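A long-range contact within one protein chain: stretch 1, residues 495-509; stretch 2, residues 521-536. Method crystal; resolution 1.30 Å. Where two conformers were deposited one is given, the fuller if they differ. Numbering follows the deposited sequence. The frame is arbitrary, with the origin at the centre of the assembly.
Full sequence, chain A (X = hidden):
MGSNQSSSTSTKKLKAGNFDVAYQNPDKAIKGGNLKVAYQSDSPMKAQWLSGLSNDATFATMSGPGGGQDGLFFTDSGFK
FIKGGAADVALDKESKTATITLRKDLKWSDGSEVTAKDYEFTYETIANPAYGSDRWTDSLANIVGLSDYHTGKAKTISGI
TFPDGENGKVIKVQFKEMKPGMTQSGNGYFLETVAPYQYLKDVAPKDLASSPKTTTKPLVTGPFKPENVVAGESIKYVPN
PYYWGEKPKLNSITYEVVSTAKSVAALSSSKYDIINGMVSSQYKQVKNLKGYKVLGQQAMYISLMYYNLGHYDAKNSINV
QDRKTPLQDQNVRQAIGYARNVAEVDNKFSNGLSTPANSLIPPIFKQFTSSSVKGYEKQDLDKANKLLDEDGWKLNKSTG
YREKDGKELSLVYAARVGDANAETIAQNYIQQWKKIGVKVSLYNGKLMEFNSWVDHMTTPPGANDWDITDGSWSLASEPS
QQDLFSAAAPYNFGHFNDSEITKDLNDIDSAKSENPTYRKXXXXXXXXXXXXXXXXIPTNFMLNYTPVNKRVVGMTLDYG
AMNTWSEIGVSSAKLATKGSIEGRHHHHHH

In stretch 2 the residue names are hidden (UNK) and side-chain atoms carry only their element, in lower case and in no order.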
# COMPACT_ATOMS: atom_id res chain seq x y z
N HIS A 495 -10.77 11.89 -2.06
CA HIS A 495 -10.42 13.34 -2.17
C HIS A 495 -11.11 14.22 -1.09
O HIS A 495 -11.52 15.30 -1.37
CB HIS A 495 -10.73 13.89 -3.59
CG HIS A 495 -10.35 12.95 -4.68
ND1 HIS A 495 -9.05 12.61 -4.93
CD2 HIS A 495 -11.10 12.25 -5.55
CE1 HIS A 495 -9.01 11.71 -5.90
NE2 HIS A 495 -10.25 11.52 -6.31
N PHE A 496 -11.12 13.72 0.13
CA PHE A 496 -11.50 14.59 1.25
C PHE A 496 -10.32 15.51 1.58
O PHE A 496 -9.18 15.22 1.31
CB PHE A 496 -12.05 13.81 2.47
CG PHE A 496 -11.00 13.03 3.28
CD1 PHE A 496 -10.11 13.69 4.14
CD2 PHE A 496 -10.94 11.65 3.15
CE1 PHE A 496 -9.18 12.95 4.90
CE2 PHE A 496 -10.02 10.93 3.93
CZ PHE A 496 -9.15 11.58 4.79
N ASN A 497 -10.68 16.64 2.13
CA ASN A 497 -9.72 17.66 2.56
C ASN A 497 -10.37 18.41 3.71
O ASN A 497 -11.21 19.24 3.51
CB ASN A 497 -9.37 18.64 1.40
CG ASN A 497 -8.27 19.61 1.81
OD1 ASN A 497 -8.25 20.05 2.90
ND2 ASN A 497 -7.38 19.90 0.92
N ASP A 498 -9.96 18.06 4.90
CA ASP A 498 -10.67 18.41 6.11
C ASP A 498 -9.68 18.92 7.16
O ASP A 498 -8.73 18.30 7.43
CB ASP A 498 -11.43 17.14 6.60
CG ASP A 498 -12.26 17.40 7.86
OD1 ASP A 498 -13.47 17.62 7.73
OD2 ASP A 498 -11.71 17.37 8.95
N SER A 499 -9.94 20.09 7.69
CA SER A 499 -8.96 20.71 8.62
C SER A 499 -8.74 19.89 9.88
O SER A 499 -7.65 19.74 10.29
CB SER A 499 -9.34 22.14 9.02
OG SER A 499 -9.30 22.97 7.86
N GLU A 500 -9.79 19.29 10.43
CA GLU A 500 -9.65 18.46 11.63
C GLU A 500 -8.74 17.26 11.35
O GLU A 500 -7.85 16.95 12.14
CB GLU A 500 -11.02 17.99 12.14
CG GLU A 500 -10.98 17.06 13.34
CD GLU A 500 -12.36 16.74 13.87
OE1 GLU A 500 -12.96 17.61 14.55
OE2 GLU A 500 -12.83 15.63 13.59
N ILE A 501 -9.00 16.57 10.26
CA ILE A 501 -8.17 15.39 9.85
C ILE A 501 -6.72 15.76 9.57
O ILE A 501 -5.85 15.12 10.04
CB ILE A 501 -8.81 14.55 8.72
CG1 ILE A 501 -10.24 14.06 9.12
CG2 ILE A 501 -7.86 13.39 8.35
CD1 ILE A 501 -10.29 13.25 10.45
N THR A 502 -6.52 16.82 8.81
CA THR A 502 -5.19 17.34 8.49
C THR A 502 -4.42 17.70 9.78
O THR A 502 -3.32 17.28 9.96
CB THR A 502 -5.29 18.58 7.58
OG1 THR A 502 -5.67 18.13 6.28
CG2 THR A 502 -3.94 19.34 7.51
N LYS A 503 -5.08 18.40 10.74
CA LYS A 503 -4.42 18.68 12.02
C LYS A 503 -4.15 17.40 12.82
O LYS A 503 -3.12 17.29 13.48
CB LYS A 503 -5.24 19.67 12.83
CG LYS A 503 -5.24 21.08 12.24
CD LYS A 503 -5.82 22.05 13.24
CE LYS A 503 -5.96 23.44 12.67
NZ LYS A 503 -7.31 23.64 12.07
N ASP A 504 -5.09 16.40 12.78
CA ASP A 504 -4.83 15.11 13.42
C ASP A 504 -3.57 14.47 12.86
O ASP A 504 -2.76 13.91 13.61
CB ASP A 504 -6.03 14.17 13.23
CG ASP A 504 -7.21 14.56 14.10
OD1 ASP A 504 -7.04 15.42 14.99
OD2 ASP A 504 -8.30 13.99 13.91
N LEU A 505 -3.50 14.34 11.54
CA LEU A 505 -2.38 13.69 10.84
C LEU A 505 -1.05 14.38 11.21
O LEU A 505 -0.09 13.73 11.56
CB LEU A 505 -2.54 13.77 9.31
CG LEU A 505 -3.63 12.78 8.76
CD1 LEU A 505 -3.93 13.16 7.32
CD2 LEU A 505 -3.26 11.30 8.84
N ASN A 506 -1.08 15.71 11.20
CA ASN A 506 0.14 16.49 11.53
C ASN A 506 0.50 16.32 13.02
O ASN A 506 1.64 16.20 13.34
CB ASN A 506 -0.06 17.97 11.16
CG ASN A 506 -0.18 18.20 9.65
OD1 ASN A 506 0.10 17.36 8.85
ND2 ASN A 506 -0.60 19.37 9.32
N ASP A 507 -0.51 16.32 13.89
CA ASP A 507 -0.25 16.18 15.35
C ASP A 507 0.50 14.86 15.67
O ASP A 507 1.38 14.85 16.48
CB ASP A 507 -1.56 16.35 16.13
CG ASP A 507 -1.33 16.70 17.59
OD1 ASP A 507 -0.44 17.47 17.86
OD2 ASP A 507 -2.08 16.25 18.40
N ILE A 508 0.10 13.78 15.00
CA ILE A 508 0.73 12.46 15.16
C ILE A 508 2.25 12.50 14.90
O ILE A 508 3.02 11.81 15.52
CB ILE A 508 -0.01 11.44 14.27
CG1 ILE A 508 -1.34 11.03 14.95
CG2 ILE A 508 0.90 10.22 13.94
CD1 ILE A 508 -2.36 10.34 13.96
N ASP A 509 2.62 13.34 13.95
CA ASP A 509 4.04 13.41 13.52
C ASP A 509 4.73 14.69 13.98
O ASP A 509 5.80 14.95 13.60
CB ASP A 509 4.17 13.24 11.96
CG ASP A 509 3.79 11.86 11.47
OD1 ASP A 509 3.83 10.94 12.23
OD2 ASP A 509 3.41 11.79 10.34
N UNK A 521 -2.16 9.48 22.31
CA UNK A 521 -3.41 10.26 22.34
C UNK A 521 -3.75 10.89 20.98
O UNK A 521 -4.90 10.94 20.63
c UNK A 521 -3.36 11.34 23.47
N UNK A 522 -2.73 11.32 20.25
CA UNK A 522 -2.96 11.82 18.91
C UNK A 522 -3.47 10.72 17.97
O UNK A 522 -4.36 10.94 17.25
c UNK A 522 -1.66 12.43 18.41
N UNK A 523 -2.91 9.53 18.08
CA UNK A 523 -3.39 8.38 17.29
C UNK A 523 -4.83 8.01 17.66
O UNK A 523 -5.58 7.70 16.81
c UNK A 523 -2.46 7.14 17.45
c UNK A 523 -1.42 7.02 16.34
c UNK A 523 0.90 7.02 15.62
c UNK A 523 -0.08 7.17 16.63
c UNK A 523 0.51 6.77 14.32
c UNK A 523 -1.77 6.75 15.02
c UNK A 523 -0.83 6.63 14.02
N UNK A 524 -5.17 8.06 18.94
CA UNK A 524 -6.56 7.74 19.35
C UNK A 524 -7.54 8.79 18.76
O UNK A 524 -8.55 8.45 18.27
c UNK A 524 -8.16 7.69 21.33
c UNK A 524 -6.00 6.42 21.44
c UNK A 524 -6.68 7.68 20.91
N UNK A 525 -7.19 10.05 18.89
CA UNK A 525 -8.04 11.15 18.37
C UNK A 525 -8.28 11.02 16.87
O UNK A 525 -9.37 11.12 16.43
c UNK A 525 -7.49 12.52 18.77
c UNK A 525 -8.85 16.18 18.48
c UNK A 525 -7.85 15.04 18.69
c UNK A 525 -8.41 13.67 18.29
n UNK A 525 -9.19 16.36 17.02
N UNK A 526 -7.21 10.75 16.14
CA UNK A 526 -7.28 10.48 14.70
C UNK A 526 -8.24 9.32 14.37
O UNK A 526 -9.04 9.42 13.49
c UNK A 526 -6.11 9.85 10.38
c UNK A 526 -5.34 7.78 11.27
c UNK A 526 -5.72 8.56 10.20
c UNK A 526 -5.87 10.13 14.22
c UNK A 526 -5.82 9.60 12.79
c UNK A 526 -6.19 10.39 11.70
o UNK A 526 -5.68 8.06 8.89
c UNK A 526 -5.40 8.29 12.54
N UNK A 527 -8.09 8.22 15.08
CA UNK A 527 -8.96 7.06 14.86
C UNK A 527 -10.46 7.38 15.13
O UNK A 527 -11.31 7.05 14.38
o UNK A 527 -7.04 3.14 16.43
c UNK A 527 -8.52 5.86 15.72
n UNK A 527 -5.61 4.65 17.02
c UNK A 527 -6.59 4.24 16.32
c UNK A 527 -7.14 5.23 15.27
N UNK A 528 -10.72 8.07 16.23
CA UNK A 528 -12.08 8.48 16.58
C UNK A 528 -12.60 9.48 15.55
O UNK A 528 -13.70 9.35 15.12
o UNK A 528 -11.21 10.30 20.39
c UNK A 528 -11.55 9.13 20.46
c UNK A 528 -11.81 8.30 19.21
c UNK A 528 -12.07 9.20 17.94
o UNK A 528 -11.71 8.52 21.49
N UNK A 529 -11.79 10.45 15.15
CA UNK A 529 -12.27 11.50 14.24
C UNK A 529 -12.54 10.93 12.82
O UNK A 529 -13.49 11.30 12.21
c UNK A 529 -11.27 12.69 14.15
o UNK A 529 -10.27 14.28 15.48
o UNK A 529 -12.06 13.38 16.29
c UNK A 529 -11.21 13.50 15.42
N UNK A 530 -11.73 10.01 12.36
CA UNK A 530 -11.94 9.41 11.04
C UNK A 530 -13.24 8.61 11.08
O UNK A 530 -13.96 8.63 10.17
c UNK A 530 -9.50 9.30 10.25
c UNK A 530 -9.22 8.76 7.45
s UNK A 530 -9.73 10.13 8.57
c UNK A 530 -10.77 8.46 10.71
N UNK A 531 -13.50 7.90 12.17
CA UNK A 531 -14.77 7.12 12.27
C UNK A 531 -16.02 8.06 12.31
O UNK A 531 -16.99 7.78 11.72
n UNK A 531 -13.67 4.22 14.34
o UNK A 531 -13.48 4.64 12.19
c UNK A 531 -14.72 6.20 13.52
c UNK A 531 -13.90 4.94 13.29
N UNK A 532 -15.93 9.18 13.01
CA UNK A 532 -17.07 10.12 13.11
C UNK A 532 -17.31 10.87 11.79
O UNK A 532 -18.40 10.95 11.36
c UNK A 532 -18.11 12.02 14.42
c UNK A 532 -17.97 12.90 15.67
c UNK A 532 -19.32 13.72 15.91
c UNK A 532 -16.86 11.11 14.26
n UNK A 532 -19.15 14.94 16.85
N UNK A 533 -16.23 11.35 11.16
CA UNK A 533 -16.36 12.03 9.87
C UNK A 533 -16.86 11.04 8.81
O UNK A 533 -17.59 11.40 7.94
c UNK A 533 -14.31 16.25 10.76
c UNK A 533 -14.99 12.59 9.43
c UNK A 533 -14.42 13.78 10.26
n UNK A 533 -14.74 17.65 10.17
c UNK A 533 -14.97 15.12 9.92
N UNK A 534 -16.37 9.82 8.88
CA UNK A 534 -16.84 8.73 8.05
C UNK A 534 -16.65 9.03 6.55
O UNK A 534 -17.42 8.65 5.73
c UNK A 534 -18.35 8.43 8.38
N UNK A 535 -15.53 9.67 6.25
CA UNK A 535 -15.12 9.79 4.85
C UNK A 535 -14.66 8.45 4.29
O UNK A 535 -14.77 8.24 3.14
c UNK A 535 -13.66 14.30 6.31
c UNK A 535 -14.83 14.86 5.99
c UNK A 535 -13.98 10.81 4.74
c UNK A 535 -14.32 12.24 5.20
c UNK A 535 -15.54 12.85 4.92
o UNK A 535 -15.15 16.17 6.33
c UNK A 535 -15.80 14.16 5.33
c UNK A 535 -13.39 13.00 5.91
N UNK A 536 -14.16 7.59 5.20
CA UNK A 536 -13.88 6.19 4.88
C UNK A 536 -14.38 5.38 6.09
O UNK A 536 -14.50 5.91 7.17
c UNK A 536 -11.54 6.29 5.92
c UNK A 536 -11.86 6.78 3.43
c UNK A 536 -12.36 5.96 4.64
O HOH W 1 -12.59 20.26 10.04
O HOH W 2 -15.19 18.94 12.96
O HOH W 3 -4.33 13.30 15.89

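Position 521 carries one side-chain carbon, set sideways and clear of stretch 1: Ala521. Position 522 also has a single carbon, but it points toward the partner and lies 3.7 Å from Ile508 CG1; it is Ala522, and the small methyl lets the CA atoms of Ile508 and Ala522 come within 5.3 Å. At 523, one carbon leads to a six-carbon ring without oxygen, one face covered by Ile508 CG2: Phe523. Position 524, one carbon carrying two more, points away, as Val524.

Position 525 is four carbons in a row ending in nitrogen, that nitrogen 3.1 Å from Asp504 OD1. This is Lys525, and the pair is a salt bridge. At 526 a six-carbon ring bears an oxygen; Leu505 CD2 and Ile508 CD1 pack on it obliquely, while Asp504 CB and Ile501 CG2 sit at its edge. It is Tyr526, its hydroxyl bonded elsewhere in the structure.

Positions 527 and 528 each hold three carbons, the third forking, and neither touches stretch 1. The fork at 527 ends in oxygen and nitrogen, Gln527, whose NE2 donates to Phe523 O; at 528 it ends in two oxygens, Glu528. At 529 two carbons end in two oxygens, one just 2.5 Å from Asp504 OD2: Asp529. So short an approach suggests a shared proton, and Lys525 NZ also bridges to Asp529 OD2 at 2.8 Å, drawing both acids to one amine.

Position 530 runs unbranched through two carbons, sulfur and carbon; the sulfur lies 3.7 Å from Ile501 CD1. It is Met530, and its CE reaches 3.9 Å from Phe496 CZ. Position 531, two carbons forking to oxygen and nitrogen, is Asn531, out of reach. Positions 532 and 533 are both four-carbon chains ending in nitrogen. The first, Lys532, makes no contact; the second nitrogen stands 2.8 Å from Asp498 OD1, a salt bridge from Lys533.

Position 534, a single carbon beyond reach, is Ala534, which leaves the helix with positive phi. At 535 an oxygen-bearing six-carbon ring stacks, offset, on Phe496: Tyr535, whose OH donates to Asp498 OD1 at 2.6 Å. Position 536, one carbon carrying two, is Val536, largely beside the contact.

The rule is two near-antiparallel helices, 8.8 Å apart at closest approach, with acids and lysines (Asp504, Lys525, Asp529, Lys533) facing the partner in the seam itself, and much of the apolar packing, from Ile501, Leu505, Phe523, Tyr526 and Met530, coming from side chains that start out sideways; Ile508 on Ala522 closes one end and Phe496 on Tyr535 the other. Asp498 does double duty: OD2 caps its own helix at Ile501 N, while OD1 takes Lys533 and Tyr535. Water 3 donates to both Asp504 O and Ala522 O, joining the backbones.

Stretch 2 (521-536) AAFVKYQEDMNKKAYV
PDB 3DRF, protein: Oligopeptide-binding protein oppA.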